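Fatty acid repression mutant protein 2 (Saccharomyces cerevisiae, PDB 4URP) reduces 4-nitroquinoline N-oxide with NADH as an FMN-dependent nitroreductase and takes part in the oxidative stress response and in negative regulation of fatty acid metabolism. Local coordinates at residues Pro22-Gly27 and Glu89-Val94; Arg54-Val59 and Ile95-Leu100; Asp68-Ala73 and Asp150-Ala155. One frame throughout, in Å; residues are numbered along the deposited sequence.

How the contacts relate
From the N terminus the chain passes 22-27, then strand 55-59, then helix 60-73, before it meets any of their partners. Contact 1 closes the first loop, when 89-94 returns to 22-27. Contact 2 closes at once afterwards, as 95-100 pairs with 54-59. Contact 3 closes last, when 150-155 packs on 68-73. The six segments alternate, so each pair of contacts crosses and none nests. Contacts 1 and 2 share strand 92-99 and touch through Ser93 N and Ile58 O, 2.9 Å apart, a probable hydrogen bond. Contact 3 touches neither. Together they tie a surface loop, the antiparallel sheet and two helices.

Contact 1: residues Pro22-Gly27 and Glu89-Val94; sequences PELPQG and EAYGSV
Tyr91 and Leu24 each set CG anti to the backbone N, at chi1 -165° and -167°. This puts each CG beside its own carbonyl carbon, and the two side chains run side by side, pointing the same way. Leu24 CD1 reaches Tyr91 OH at 3.7 Å. Further back, Leu24 CA approaches the ring obliquely. Pro22 O meets the ring edge near its plane, 3.6 Å from Tyr91 CD1. Glu23 O comes to the same CD1 obliquely. An alanine in place of Tyr91 would probably open a gap beside Pro22 and leave the end of Leu24 without its partner across the contact.

The proline ring packs on the backbone before the tyrosine. Pro22 CD is 3.3 Å from Glu89 O, and Pro22 CG is 3.9 Å from Ala90 O. Tyr91 and Gly92 then form a classic beta bulge opposite Phe172, where the chain enters strand 92-99. The tyrosine also touches Val59 of the neighbouring strand.

No hydrogen bond joins the two segments. Pro22 N lies near Glu89 O but has no hydrogen to give. The loop therefore rests on this strand end through van der Waals contact at the surface.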
ATOM      1  N   PRO A  22       7.354 -18.188 -19.264  1.00 67.53           N
ATOM      2  CA  PRO A  22       7.093 -19.032 -18.092  1.00 70.70           C
ATOM      3  C   PRO A  22       8.403 -19.521 -17.480  1.00 67.27           C
ATOM      4  O   PRO A  22       8.768 -20.684 -17.632  1.00 56.40           O
ATOM      5  CB  PRO A  22       6.312 -20.206 -18.683  1.00 64.74           C
ATOM      6  CG  PRO A  22       5.644 -19.635 -19.883  1.00 66.32           C
ATOM      7  CD  PRO A  22       6.610 -18.649 -20.450  1.00 70.05           C
ATOM      8  N   GLU A  23       9.101 -18.622 -16.795  1.00 76.48           N
ATOM      9  CA  GLU A  23      10.411 -18.928 -16.239  1.00 88.04           C
ATOM     10  C   GLU A  23      10.329 -19.296 -14.765  1.00 84.65           C
ATOM     11  O   GLU A  23       9.510 -18.759 -14.020  1.00 76.62           O
ATOM     12  CB  GLU A  23      11.380 -17.764 -16.456  1.00 89.38           C
ATOM     13  CG  GLU A  23      10.854 -16.421 -15.997  1.00 78.50           C
ATOM     14  CD  GLU A  23      11.572 -15.268 -16.658  1.00 77.64           C
ATOM     15  OE1 GLU A  23      12.820 -15.246 -16.628  1.00 83.43           O
ATOM     16  OE2 GLU A  23      10.890 -14.387 -17.225  1.00 71.35           O
ATOM     17  N   LEU A  24      11.196 -20.219 -14.362  1.00 81.78           N
ATOM     18  CA  LEU A  24      11.184 -20.769 -13.009  1.00 93.50           C
ATOM     19  C   LEU A  24      11.296 -19.729 -11.877  1.00 94.29           C
ATOM     20  O   LEU A  24      10.469 -19.736 -10.965  1.00 74.40           O
ATOM     21  CB  LEU A  24      12.239 -21.875 -12.871  1.00 99.73           C
ATOM     22  CG  LEU A  24      12.166 -22.770 -11.634  1.00 93.12           C
ATOM     23  CD1 LEU A  24      11.032 -23.774 -11.765  1.00 72.00           C
ATOM     24  CD2 LEU A  24      13.493 -23.477 -11.418  1.00 76.49           C
ATOM     25  N   PRO A  25      12.305 -18.831 -11.918  1.00 97.48           N
ATOM     26  CA  PRO A  25      13.443 -18.688 -12.834  1.00 88.32           C
ATOM     27  C   PRO A  25      14.697 -19.417 -12.347  1.00 89.96           C
ATOM     28  O   PRO A  25      14.621 -20.295 -11.489  1.00 89.61           O
ATOM     29  CB  PRO A  25      13.682 -17.180 -12.842  1.00 65.69           C
ATOM     30  CG  PRO A  25      13.314 -16.758 -11.489  1.00 63.70           C
ATOM     31  CD  PRO A  25      12.198 -17.665 -11.024  1.00 89.56           C
ATOM     32  N   GLN A  26      15.843 -19.036 -12.901  1.00 87.29           N
ATOM     33  CA  GLN A  26      17.102 -19.734 -12.660  1.00 76.10           C
ATOM     34  C   GLN A  26      17.585 -19.633 -11.217  1.00 79.26           C
ATOM     35  O   GLN A  26      17.865 -18.544 -10.720  1.00 83.59           O
ATOM     36  CB  GLN A  26      18.189 -19.199 -13.597  1.00 83.47           C
ATOM     37  CG  GLN A  26      17.672 -18.597 -14.894  1.00 99.04           C
ATOM     38  CD  GLN A  26      17.231 -17.149 -14.742  1.00 89.78           C
ATOM     39  OE1 GLN A  26      16.949 -16.686 -13.636  1.00 85.79           O
ATOM     40  NE2 GLN A  26      17.178 -16.427 -15.855  1.00 94.92           N
ATOM     41  N   GLY A  27      17.691 -20.781 -10.557  1.00 80.45           N
ATOM     42  CA  GLY A  27      18.250 -20.852  -9.220  1.00 91.94           C
ATOM     43  C   GLY A  27      17.225 -20.654  -8.125  1.00 88.38           C
ATOM     44  O   GLY A  27      17.571 -20.586  -6.947  1.00 72.21           O
ATOM     45  N   GLU A  89       2.242 -16.577 -21.551  1.00 69.61           N
ATOM     46  CA  GLU A  89       3.565 -15.984 -21.403  1.00 75.81           C
ATOM     47  C   GLU A  89       4.039 -15.964 -19.954  1.00 67.71           C
ATOM     48  O   GLU A  89       5.216 -15.746 -19.683  1.00 60.40           O
ATOM     49  CB  GLU A  89       3.581 -14.566 -21.982  1.00 67.50           C
ATOM     50  CG  GLU A  89       3.301 -14.511 -23.471  1.00 60.25           C
ATOM     51  CD  GLU A  89       3.458 -13.122 -24.044  1.00 64.55           C
ATOM     52  OE1 GLU A  89       4.221 -12.322 -23.463  1.00 61.42           O
ATOM     53  OE2 GLU A  89       2.823 -12.831 -25.078  1.00 63.58           O
ATOM     54  N   ALA A  90       3.122 -16.204 -19.025  1.00 70.97           N
ATOM     55  CA  ALA A  90       3.448 -16.119 -17.608  1.00 63.27           C
ATOM     56  C   ALA A  90       3.543 -17.488 -16.950  1.00 65.67           C
ATOM     57  O   ALA A  90       2.866 -18.435 -17.350  1.00 78.17           O
ATOM     58  CB  ALA A  90       2.432 -15.262 -16.889  1.00 49.73           C
ATOM     59  N   TYR A  91       4.391 -17.583 -15.933  1.00 59.28           N
ATOM     60  CA  TYR A  91       4.535 -18.818 -15.177  1.00 65.80           C
ATOM     61  C   TYR A  91       3.321 -19.001 -14.282  1.00 61.78           C
ATOM     62  O   TYR A  91       2.874 -20.119 -14.046  1.00 65.15           O
ATOM     63  CB  TYR A  91       5.815 -18.789 -14.342  1.00 66.68           C
ATOM     64  CG  TYR A  91       6.234 -20.141 -13.805  1.00 65.02           C
ATOM     65  CD1 TYR A  91       6.938 -21.036 -14.600  1.00 67.20           C
ATOM     66  CD2 TYR A  91       5.938 -20.517 -12.502  1.00 62.90           C
ATOM     67  CE1 TYR A  91       7.329 -22.272 -14.114  1.00 68.47           C
ATOM     68  CE2 TYR A  91       6.325 -21.752 -12.006  1.00 66.68           C
ATOM     69  CZ  TYR A  91       7.021 -22.625 -12.818  1.00 77.87           C
ATOM     70  OH  TYR A  91       7.410 -23.855 -12.334  1.00 74.27           O
ATOM     71  N   GLY A  92       2.788 -17.888 -13.794  1.00 58.86           N
ATOM     72  CA  GLY A  92       1.611 -17.909 -12.947  1.00 52.73           C
ATOM     73  C   GLY A  92       1.200 -16.506 -12.557  1.00 52.28           C
ATOM     74  O   GLY A  92       1.623 -15.534 -13.178  1.00 54.63           O
ATOM     75  N   SER A  93       0.374 -16.396 -11.525  1.00 58.88           N
ATOM     76  CA  SER A  93      -0.066 -15.089 -11.061  1.00 60.22           C
ATOM     77  C   SER A  93      -0.442 -15.107  -9.590  1.00 60.74           C
ATOM     78  O   SER A  93      -1.120 -16.017  -9.118  1.00 62.19           O
ATOM     79  CB  SER A  93      -1.254 -14.595 -11.888  1.00 54.10           C
ATOM     80  OG  SER A  93      -2.436 -15.301 -11.551  1.00 53.80           O
ATOM     81  N   VAL A  94       0.007 -14.089  -8.870  1.00 57.91           N
ATOM     82  CA  VAL A  94      -0.390 -13.895  -7.489  1.00 53.98           C
ATOM     83  C   VAL A  94      -1.603 -12.987  -7.459  1.00 49.82           C
ATOM     84  O   VAL A  94      -1.588 -11.901  -8.029  1.00 47.73           O
ATOM     85  CB  VAL A  94       0.726 -13.227  -6.669  1.00 54.86           C
ATOM     86  CG1 VAL A  94       0.351 -13.204  -5.195  1.00 51.66           C
ATOM     87  CG2 VAL A  94       2.040 -13.948  -6.882  1.00 51.19           C
TER

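Contact 2: residues Arg54-Val59 and Ile95-Leu100. Unlike the reference sequence in segment 95-100: Leu100 (reference Glu).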
ATOM      1  N   ARG A  54      -5.677 -11.399   2.334  1.00 55.82           N
ATOM      2  CA  ARG A  54      -5.104 -12.709   2.059  1.00 58.02           C
ATOM      3  C   ARG A  54      -4.633 -12.756   0.616  1.00 59.74           C
ATOM      4  O   ARG A  54      -4.665 -11.746  -0.086  1.00 56.00           O
ATOM      5  CB  ARG A  54      -6.120 -13.822   2.323  1.00 62.07           C
ATOM      6  CG  ARG A  54      -7.565 -13.377   2.268  1.00 55.76           C
ATOM      7  CD  ARG A  54      -8.113 -13.147   3.662  1.00 62.12           C
ATOM      8  NE  ARG A  54      -7.364 -13.899   4.661  1.00 60.83           N
ATOM      9  CZ  ARG A  54      -7.722 -14.010   5.935  1.00 52.91           C
ATOM     10  NH1 ARG A  54      -8.833 -13.431   6.375  1.00 42.64           N
ATOM     11  NH2 ARG A  54      -6.971 -14.711   6.767  1.00 60.53           N
ATOM     12  N   ALA A  55      -4.190 -13.928   0.179  1.00 58.65           N
ATOM     13  CA  ALA A  55      -3.714 -14.084  -1.188  1.00 57.46           C
ATOM     14  C   ALA A  55      -3.782 -15.528  -1.667  1.00 66.13           C
ATOM     15  O   ALA A  55      -3.834 -16.460  -0.873  1.00 72.67           O
ATOM     16  CB  ALA A  55      -2.300 -13.550  -1.324  1.00 52.10           C
ATOM     17  N   VAL A  56      -3.793 -15.691  -2.983  1.00 64.81           N
ATOM     18  CA  VAL A  56      -3.745 -17.000  -3.617  1.00 63.24           C
ATOM     19  C   VAL A  56      -2.827 -16.937  -4.824  1.00 61.78           C
ATOM     20  O   VAL A  56      -2.972 -16.070  -5.680  1.00 69.36           O
ATOM     21  CB  VAL A  56      -5.143 -17.477  -4.057  1.00 55.14           C
ATOM     22  CG1 VAL A  56      -5.041 -18.420  -5.241  1.00 49.66           C
ATOM     23  CG2 VAL A  56      -5.863 -18.145  -2.893  1.00 58.71           C
ATOM     24  N   ILE A  57      -1.858 -17.840  -4.874  1.00 59.96           N
ATOM     25  CA  ILE A  57      -0.984 -17.953  -6.029  1.00 59.24           C
ATOM     26  C   ILE A  57      -1.481 -19.070  -6.922  1.00 62.98           C
ATOM     27  O   ILE A  57      -1.801 -20.154  -6.447  1.00 70.28           O
ATOM     28  CB  ILE A  57       0.465 -18.245  -5.611  1.00 58.22           C
ATOM     29  CG1 ILE A  57       1.098 -16.986  -5.015  1.00 65.62           C
ATOM     30  CG2 ILE A  57       1.283 -18.736  -6.800  1.00 56.78           C
ATOM     31  CD1 ILE A  57       2.571 -17.129  -4.746  1.00 79.61           C
ATOM     32  N   ILE A  58      -1.566 -18.802  -8.216  1.00 65.64           N
ATOM     33  CA  ILE A  58      -2.041 -19.808  -9.147  1.00 62.88           C
ATOM     34  C   ILE A  58      -1.038 -19.997 -10.281  1.00 64.93           C
ATOM     35  O   ILE A  58      -0.369 -19.052 -10.697  1.00 60.30           O
ATOM     36  CB  ILE A  58      -3.447 -19.455  -9.677  1.00 61.54           C
ATOM     37  CG1 ILE A  58      -4.253 -20.728  -9.936  1.00 74.30           C
ATOM     38  CG2 ILE A  58      -3.369 -18.561 -10.908  1.00 57.29           C
ATOM     39  CD1 ILE A  58      -5.720 -20.474 -10.169  1.00 66.21           C
ATOM     40  N   VAL A  59      -0.914 -21.234 -10.751  1.00 72.92           N
ATOM     41  CA  VAL A  59       0.070 -21.574 -11.771  1.00 64.27           C
ATOM     42  C   VAL A  59      -0.420 -22.685 -12.692  1.00 69.12           C
ATOM     43  O   VAL A  59      -1.499 -23.243 -12.495  1.00 78.03           O
ATOM     44  CB  VAL A  59       1.400 -22.030 -11.141  1.00 62.00           C
ATOM     45  CG1 VAL A  59       2.270 -20.832 -10.780  1.00 61.80           C
ATOM     46  CG2 VAL A  59       1.140 -22.907  -9.925  1.00 76.06           C
ATOM     47  N   ILE A  95      -2.657 -13.438  -6.796  1.00 49.51           N
ATOM     48  CA  ILE A  95      -3.858 -12.632  -6.672  1.00 57.01           C
ATOM     49  C   ILE A  95      -4.157 -12.312  -5.205  1.00 56.32           C
ATOM     50  O   ILE A  95      -4.071 -13.178  -4.336  1.00 62.20           O
ATOM     51  CB  ILE A  95      -5.057 -13.296  -7.391  1.00 46.70           C
ATOM     52  CG1 ILE A  95      -6.295 -13.329  -6.499  1.00 53.92           C
ATOM     53  CG2 ILE A  95      -4.695 -14.690  -7.868  1.00 34.27           C
ATOM     54  CD1 ILE A  95      -7.181 -12.130  -6.666  1.00 60.29           C
ATOM     55  N   PHE A  96      -4.486 -11.052  -4.940  1.00 46.19           N
ATOM     56  CA  PHE A  96      -4.677 -10.573  -3.575  1.00 49.18           C
ATOM     57  C   PHE A  96      -6.144 -10.323  -3.260  1.00 52.69           C
ATOM     58  O   PHE A  96      -6.923  -9.927  -4.127  1.00 51.17           O
ATOM     59  CB  PHE A  96      -3.877  -9.288  -3.348  1.00 58.26           C
ATOM     60  CG  PHE A  96      -2.404  -9.454  -3.545  1.00 56.64           C
ATOM     61  CD1 PHE A  96      -1.623  -9.994  -2.545  1.00 65.14           C
ATOM     62  CD2 PHE A  96      -1.800  -9.063  -4.725  1.00 56.23           C
ATOM     63  CE1 PHE A  96      -0.273 -10.145  -2.717  1.00 64.39           C
ATOM     64  CE2 PHE A  96      -0.446  -9.213  -4.902  1.00 61.17           C
ATOM     65  CZ  PHE A  96       0.320  -9.756  -3.895  1.00 54.77           C
ATOM     66  N   PHE A  97      -6.507 -10.555  -2.005  1.00 57.05           N
ATOM     67  CA  PHE A  97      -7.871 -10.357  -1.542  1.00 55.21           C
ATOM     68  C   PHE A  97      -7.914  -9.471  -0.306  1.00 56.80           C
ATOM     69  O   PHE A  97      -6.884  -9.062   0.225  1.00 54.20           O
ATOM     70  CB  PHE A  97      -8.510 -11.697  -1.171  1.00 56.56           C
ATOM     71  CG  PHE A  97      -8.584 -12.680  -2.297  1.00 57.87           C
ATOM     72  CD1 PHE A  97      -9.652 -12.663  -3.173  1.00 54.92           C
ATOM     73  CD2 PHE A  97      -7.601 -13.636  -2.462  1.00 57.98           C
ATOM     74  CE1 PHE A  97      -9.732 -13.571  -4.197  1.00 51.25           C
ATOM     75  CE2 PHE A  97      -7.676 -14.549  -3.487  1.00 56.55           C
ATOM     76  CZ  PHE A  97      -8.745 -14.516  -4.357  1.00 52.30           C
ATOM     77  N   THR A  98      -9.131  -9.186   0.141  1.00 57.51           N
ATOM     78  CA  THR A  98      -9.365  -8.582   1.445  1.00 56.68           C
ATOM     79  C   THR A  98     -10.594  -9.217   2.067  1.00 56.29           C
ATOM     80  O   THR A  98     -11.700  -9.075   1.551  1.00 59.36           O
ATOM     81  CB  THR A  98      -9.603  -7.069   1.361  1.00 59.45           C
ATOM     82  OG1 THR A  98     -10.190  -6.744   0.096  1.00 56.92           O
ATOM     83  CG2 THR A  98      -8.295  -6.313   1.525  1.00 53.63           C
ATOM     84  N   ASP A  99     -10.398  -9.919   3.175  1.00 50.74           N
ATOM     85  CA  ASP A  99     -11.508 -10.545   3.880  1.00 52.19           C
ATOM     86  C   ASP A  99     -12.489  -9.482   4.349  1.00 60.48           C
ATOM     87  O   ASP A  99     -12.211  -8.732   5.281  1.00 57.64           O
ATOM     88  CB  ASP A  99     -10.995 -11.360   5.068  1.00 53.59           C
ATOM     89  CG  ASP A  99     -11.970 -12.425   5.513  1.00 63.41           C
ATOM     90  OD1 ASP A  99     -13.182 -12.285   5.240  1.00 57.56           O
ATOM     91  OD2 ASP A  99     -11.525 -13.412   6.135  1.00 66.69           O
ATOM     92  N   LEU A 100     -13.641  -9.425   3.689  1.00 52.91           N
ATOM     93  CA  LEU A 100     -14.680  -8.460   4.023  1.00 54.80           C
ATOM     94  C   LEU A 100     -15.338  -8.820   5.348  1.00 57.79           C
ATOM     95  O   LEU A 100     -16.096  -8.034   5.908  1.00 55.03           O
ATOM     96  CB  LEU A 100     -15.725  -8.399   2.903  1.00 51.84           C
ATOM     97  CG  LEU A 100     -15.949  -7.028   2.256  1.00 51.60           C
ATOM     98  CD1 LEU A 100     -16.752  -6.111   3.168  1.00 53.05           C
ATOM     99  CD2 LEU A 100     -14.614  -6.395   1.899  1.00 43.61           C
TER
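Ala55 and Val56 of strand 55-59 pair with Phe96 and Ile95 of strand 95-99. The strands run antiparallel, their axes 4.8 Å apart at closest. Backbone bonds come first. Val56 and Ile95 are a hydrogen-bonded pair: Val56 N gives to Ile95 O and Ile95 N to Val56 O, each at 2.9 Å. Phe97 N gives to Arg54 O in a nearly straight bond of 171°. The return bond, from Arg54 N to Phe97 O, is weak at 3.4 Å. Ala55 and Phe96 between them are a non-hydrogen-bonded pair.

One salt bridge lies at the end of the pairing. Arg54 NH1 meets Asp99 OD2 at 2.7 Å. The arginine chain bends at chi2, and its CD lies 3.7 Å from Asp99 CB. The guanidinium and carboxylate planes are 59° apart. Asp99 has a second task: its OD1 accepts from Gly101 N, which makes it the N-cap of helix 100-109. The carboxylate is thus held at both oxygens.

Apolar contacts lie on both faces of the strand pair. Ala55 CB touches Phe96 CD1 at 3.8 Å. On this face Leu41 packs on Ala55, and helix 117-139 packs on Phe96. On the other face Val56 CB meets the edge of the Phe97 ring, in plane, 3.9 Å from CE2. Ile95 CD1 lies over one face of that ring, offset toward the rim. Trp164 also meets the phenylalanine, with ring planes about 50° apart.

Val188 of the second subunit packs on Val56, and Asn190 of that subunit on Ile58. Strand 55-59 is outermost in its own chain's sheet. The arrangement is a buried antiparallel sheet with helices packed on it, as in the alpha+beta fold of the FMN-dependent nitroreductases.

Contact 3: residues Asp68-Ala73 and Asp150-Ala155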
ATOM      1  N   ASP A  68      -7.963 -17.451 -19.748  1.00 63.67           N
ATOM      2  CA  ASP A  68      -8.660 -17.939 -20.928  1.00 67.08           C
ATOM      3  C   ASP A  68     -10.150 -17.689 -20.783  1.00 71.70           C
ATOM      4  O   ASP A  68     -10.865 -17.544 -21.773  1.00 82.20           O
ATOM      5  CB  ASP A  68      -8.408 -19.432 -21.125  1.00 64.45           C
ATOM      6  CG  ASP A  68      -9.265 -20.025 -22.220  1.00 79.56           C
ATOM      7  OD1 ASP A  68      -8.868 -19.935 -23.400  1.00 81.43           O
ATOM      8  OD2 ASP A  68     -10.340 -20.575 -21.901  1.00 79.67           O
ATOM      9  N   ALA A  69     -10.613 -17.648 -19.539  1.00 64.90           N
ATOM     10  CA  ALA A  69     -12.018 -17.395 -19.255  1.00 73.02           C
ATOM     11  C   ALA A  69     -12.316 -15.909 -19.370  1.00 73.67           C
ATOM     12  O   ALA A  69     -13.392 -15.512 -19.808  1.00 69.51           O
ATOM     13  CB  ALA A  69     -12.375 -17.903 -17.870  1.00 69.06           C
ATOM     14  N   VAL A  70     -11.356 -15.089 -18.964  1.00 67.50           N
ATOM     15  CA  VAL A  70     -11.501 -13.649 -19.094  1.00 61.34           C
ATOM     16  C   VAL A  70     -11.459 -13.275 -20.567  1.00 78.85           C
ATOM     17  O   VAL A  70     -12.318 -12.545 -21.053  1.00 81.15           O
ATOM     18  CB  VAL A  70     -10.391 -12.894 -18.336  1.00 65.77           C
ATOM     19  CG1 VAL A  70     -10.458 -11.406 -18.640  1.00 64.09           C
ATOM     20  CG2 VAL A  70     -10.507 -13.145 -16.845  1.00 51.37           C
ATOM     21  N   ALA A  71     -10.478 -13.818 -21.283  1.00 68.64           N
ATOM     22  CA  ALA A  71     -10.298 -13.527 -22.705  1.00 60.59           C
ATOM     23  C   ALA A  71     -11.385 -14.135 -23.589  1.00 70.82           C
ATOM     24  O   ALA A  71     -11.210 -14.266 -24.800  1.00 86.74           O
ATOM     25  CB  ALA A  71      -8.926 -13.989 -23.168  1.00 62.56           C
ATOM     26  N   SER A  72     -12.499 -14.515 -22.976  1.00 70.82           N
ATOM     27  CA  SER A  72     -13.676 -14.958 -23.711  1.00 72.56           C
ATOM     28  C   SER A  72     -14.839 -14.050 -23.335  1.00 78.89           C
ATOM     29  O   SER A  72     -15.803 -13.906 -24.089  1.00 78.60           O
ATOM     30  CB  SER A  72     -14.006 -16.419 -23.394  1.00 69.09           C
ATOM     31  OG  SER A  72     -12.999 -17.287 -23.888  1.00 69.52           O
ATOM     32  N   ALA A  73     -14.734 -13.436 -22.161  1.00 80.33           N
ATOM     33  CA  ALA A  73     -15.665 -12.396 -21.749  1.00 84.24           C
ATOM     34  C   ALA A  73     -15.243 -11.087 -22.402  1.00 79.76           C
ATOM     35  O   ALA A  73     -16.008 -10.127 -22.456  1.00 81.48           O
ATOM     36  CB  ALA A  73     -15.679 -12.260 -20.238  1.00 74.60           C
ATOM     37  N   ASP A 150     -13.560  -8.358 -11.004  1.00 50.90           N
ATOM     38  CA  ASP A 150     -14.850  -9.012 -11.188  1.00 60.42           C
ATOM     39  C   ASP A 150     -14.756 -10.220 -12.114  1.00 57.79           C
ATOM     40  O   ASP A 150     -15.436 -11.224 -11.906  1.00 61.86           O
ATOM     41  CB  ASP A 150     -15.880  -8.018 -11.727  1.00 74.77           C
ATOM     42  CG  ASP A 150     -15.240  -6.863 -12.474  1.00 81.10           C
ATOM     43  OD1 ASP A 150     -14.869  -7.048 -13.652  1.00 68.39           O
ATOM     44  OD2 ASP A 150     -15.107  -5.771 -11.881  1.00 86.44           O
ATOM     45  N   TYR A 151     -13.914 -10.120 -13.138  1.00 50.58           N
ATOM     46  CA  TYR A 151     -13.777 -11.201 -14.103  1.00 53.85           C
ATOM     47  C   TYR A 151     -13.159 -12.458 -13.496  1.00 54.71           C
ATOM     48  O   TYR A 151     -13.646 -13.564 -13.729  1.00 56.40           O
ATOM     49  CB  TYR A 151     -12.975 -10.730 -15.318  1.00 58.27           C
ATOM     50  CG  TYR A 151     -13.806  -9.972 -16.331  1.00 59.69           C
ATOM     51  CD1 TYR A 151     -15.174 -10.194 -16.441  1.00 53.25           C
ATOM     52  CD2 TYR A 151     -13.225  -9.039 -17.181  1.00 60.09           C
ATOM     53  CE1 TYR A 151     -15.938  -9.509 -17.367  1.00 58.70           C
ATOM     54  CE2 TYR A 151     -13.984  -8.349 -18.110  1.00 59.49           C
ATOM     55  CZ  TYR A 151     -15.338  -8.589 -18.198  1.00 59.85           C
ATOM     56  OH  TYR A 151     -16.096  -7.906 -19.120  1.00 62.06           O
ATOM     57  N   VAL A 152     -12.099 -12.291 -12.711  1.00 53.86           N
ATOM     58  CA  VAL A 152     -11.463 -13.437 -12.077  1.00 61.33           C
ATOM     59  C   VAL A 152     -12.232 -13.871 -10.837  1.00 64.33           C
ATOM     60  O   VAL A 152     -12.101 -15.004 -10.385  1.00 69.35           O
ATOM     61  CB  VAL A 152      -9.994 -13.160 -11.705  1.00 59.19           C
ATOM     62  CG1 VAL A 152      -9.218 -12.682 -12.926  1.00 64.81           C
ATOM     63  CG2 VAL A 152      -9.909 -12.154 -10.578  1.00 69.04           C
ATOM     64  N   LYS A 153     -13.042 -12.971 -10.293  1.00 54.93           N
ATOM     65  CA  LYS A 153     -13.846 -13.290  -9.122  1.00 62.90           C
ATOM     66  C   LYS A 153     -14.887 -14.347  -9.459  1.00 66.19           C
ATOM     67  O   LYS A 153     -15.055 -15.319  -8.729  1.00 69.94           O
ATOM     68  CB  LYS A 153     -14.535 -12.035  -8.585  1.00 59.05           C
ATOM     69  CG  LYS A 153     -15.486 -12.286  -7.426  1.00 66.57           C
ATOM     70  CD  LYS A 153     -14.797 -13.030  -6.300  1.00 52.17           C
ATOM     71  CE  LYS A 153     -15.638 -13.002  -5.042  1.00 65.39           C
ATOM     72  NZ  LYS A 153     -17.038 -13.435  -5.311  1.00 82.64           N
ATOM     73  N   SER A 154     -15.595 -14.144 -10.563  1.00 57.31           N
ATOM     74  CA  SER A 154     -16.580 -15.118 -11.009  1.00 57.83           C
ATOM     75  C   SER A 154     -15.879 -16.367 -11.526  1.00 61.66           C
ATOM     76  O   SER A 154     -16.375 -17.484 -11.374  1.00 59.23           O
ATOM     77  CB  SER A 154     -17.463 -14.524 -12.110  1.00 45.80           C
ATOM     78  OG  SER A 154     -18.474 -15.440 -12.498  1.00 53.08           O
ATOM     79  N   ALA A 155     -14.719 -16.164 -12.141  1.00 64.38           N
ATOM     80  CA  ALA A 155     -13.961 -17.258 -12.728  1.00 56.80           C
ATOM     81  C   ALA A 155     -13.329 -18.123 -11.648  1.00 64.41           C
ATOM     82  O   ALA A 155     -13.050 -19.300 -11.872  1.00 63.22           O
ATOM     83  CB  ALA A 155     -12.892 -16.715 -13.661  1.00 58.84           C
TER
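Val70 and Tyr151 meet where two helices of the alpha+beta nitroreductase fold pack together. Helices 68-73 and 150-155 approach to 9.6 Å between axes, with an angle of 123° between their directions. The side chains meet through apolar contacts, and no hydrogen bond crosses between the segments.

The valine and tyrosine side chains cross at about a right angle. Both valine branches are used. Val70 CG2 rests against Tyr151 CB at 3.8 Å. Val70 CG1, anti to the backbone N, comes obliquely to the ring, 3.9 Å from Tyr151 CD2. Tyr151 CG is anti to the carbonyl carbon (chi1 -82°), and the ring beyond it lies beside Val70 CG1 and Ala73 CB.

Ala73 lies one turn further on. Its CB sits over one face of the tyrosine ring, 4.0 Å from Tyr151 CE1. Asp150 OD1 lies over the opposite face, offset toward the rim. The ring is thus flanked by a methyl group on one side and a carboxylate oxygen of its own helix on the other. Met74 touches the tyrosine as well.

On the inner side, Val152 crosses Val70 obliquely, and Val70 CG2 comes to Val152 CG1 at 4.2 Å. Val152 also packs on Val166 and Gln169 of strand 164-172, and on Ile66 of helix 60-73. It therefore joins the helix pair to the sheet. Pro83 packs on Val70 from a loop.

The helices also meet through two small residues. Ala69 and Ala155 point toward each other, and their CB atoms are 4.4 Å apart.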